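Local structure of CBS domain-containing protein (Listeria monocytogenes, 6XNU) at residues 88-91 with 92-95. The protein binds the second messenger c-di-AMP, probably through its paired CBS domains, and helps control (p)ppGpp and c-di-AMP homeostasis. Residues are numbered along the deposited sequence; the frame is centred on the assembly and turned at random.
Sequences RIEF and ERLE
R88 and E92 meet through a single nitrogen: NH2 of R88 points into the mouth of the carboxylate and lies 2.7 Å from OE1 and 2.8 Å from OE2 of E92. Guanidinium and carboxylate are nearly coplanar, their planes 22° apart, with the acid at the edge of the guanidinium. Both oxygens lie nearly in line with the CZ-NH2 bond, between the two N-H directions, so each hydrogen bond of this salt bridge is bent and weak. The E92 chain turns back toward R88 by placing CG between its backbone N and carbonyl carbon (chi1 72°) and bending again at chi2, which also brings OE1 of E92 to 3.3 Å from CB of E90. The carboxylate of E90 runs alongside the aliphatic part of R93, its OE1 3.1 Å from CD of R93. NE of R93 stays 4.2 Å from this oxygen, too far for a salt bridge.

On the apolar side, F91 and L94 lie side by side and point the same way, CD1 of L94 reaching the edge of the ring 4.1 Å from CD1 of F91. CG2 of I89 packs over one face of this ring, offset toward its rim.

Behind these side chains the backbone winds tightly: N of R93 donates to O of E90 at 2.9 Å, and N of L94 to O of F91 at 3.2 Å. This i to i+3 pattern defines a short 3-10 segment that overlaps an inverse gamma turn centred on E90. L94 also packs on L46 and L50 of helix 46-56, while F91 stacks on F91 of the second subunit and touches its L94. The motif is thus a surface 3-10 turn in the loop joining helices 76-82 and 99-102, its apolar side built into the dimer interface of this CBS-domain protein.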
# COMPACT_ATOMS: atom_id res chain seq x y z
N ARG A 88 19.81 6.23 -14.98
CA ARG A 88 20.22 5.08 -14.18
C ARG A 88 19.75 5.21 -12.74
O ARG A 88 19.96 6.24 -12.10
CB ARG A 88 21.75 4.93 -14.20
CG ARG A 88 22.22 3.50 -14.40
CD ARG A 88 23.68 3.33 -14.04
NE ARG A 88 23.93 3.51 -12.61
CZ ARG A 88 24.53 4.57 -12.09
NH1 ARG A 88 24.94 5.55 -12.87
NH2 ARG A 88 24.72 4.65 -10.77
N ILE A 89 19.11 4.16 -12.22
CA ILE A 89 18.73 4.14 -10.81
C ILE A 89 20.00 3.94 -10.00
O ILE A 89 20.63 2.88 -10.06
CB ILE A 89 17.69 3.06 -10.51
CG1 ILE A 89 16.49 3.20 -11.44
CG2 ILE A 89 17.23 3.18 -9.07
CD1 ILE A 89 15.33 2.26 -11.11
N GLU A 90 20.38 4.96 -9.23
CA GLU A 90 21.70 5.00 -8.59
C GLU A 90 21.63 4.38 -7.20
O GLU A 90 21.72 5.04 -6.16
CB GLU A 90 22.20 6.44 -8.54
CG GLU A 90 22.45 7.03 -9.93
CD GLU A 90 22.49 8.54 -9.94
OE1 GLU A 90 22.58 9.15 -8.85
OE2 GLU A 90 22.44 9.13 -11.04
N PHE A 91 21.48 3.05 -7.20
CA PHE A 91 21.38 2.30 -5.95
C PHE A 91 22.58 2.52 -5.03
O PHE A 91 22.46 2.34 -3.82
CB PHE A 91 21.22 0.81 -6.24
CG PHE A 91 19.99 0.47 -7.04
CD1 PHE A 91 18.73 0.59 -6.47
CD2 PHE A 91 20.09 0.03 -8.35
CE1 PHE A 91 17.59 0.28 -7.20
CE2 PHE A 91 18.96 -0.28 -9.08
CZ PHE A 91 17.71 -0.15 -8.51
N GLU A 92 23.74 2.90 -5.59
CA GLU A 92 24.91 3.15 -4.75
C GLU A 92 24.67 4.29 -3.77
O GLU A 92 25.26 4.31 -2.69
CB GLU A 92 26.13 3.44 -5.63
CG GLU A 92 26.09 4.80 -6.33
CD GLU A 92 25.46 4.75 -7.72
OE1 GLU A 92 25.40 5.81 -8.38
OE2 GLU A 92 25.01 3.66 -8.14
N ARG A 93 23.79 5.24 -4.11
CA ARG A 93 23.53 6.39 -3.27
C ARG A 93 22.68 6.08 -2.04
O ARG A 93 22.57 6.93 -1.16
CB ARG A 93 22.86 7.50 -4.08
CG ARG A 93 23.74 8.10 -5.17
CD ARG A 93 23.08 9.31 -5.79
NE ARG A 93 23.17 10.49 -4.95
CZ ARG A 93 22.20 11.40 -4.83
NH1 ARG A 93 22.36 12.45 -4.05
NH2 ARG A 93 21.07 11.24 -5.50
N LEU A 94 22.06 4.89 -1.98
CA LEU A 94 21.20 4.57 -0.84
C LEU A 94 21.98 4.58 0.46
O LEU A 94 21.47 4.98 1.51
CB LEU A 94 20.54 3.21 -1.04
CG LEU A 94 19.62 3.12 -2.25
CD1 LEU A 94 19.30 1.67 -2.55
CD2 LEU A 94 18.35 3.90 -1.96
N GLU A 95 23.25 4.15 0.40
CA GLU A 95 24.11 4.15 1.57
C GLU A 95 24.27 5.53 2.18
O GLU A 95 24.46 5.66 3.39
CB GLU A 95 25.48 3.58 1.17
CG GLU A 95 26.44 3.26 2.29
CD GLU A 95 27.71 2.64 1.76
OE1 GLU A 95 27.61 1.79 0.84
OE2 GLU A 95 28.81 2.99 2.25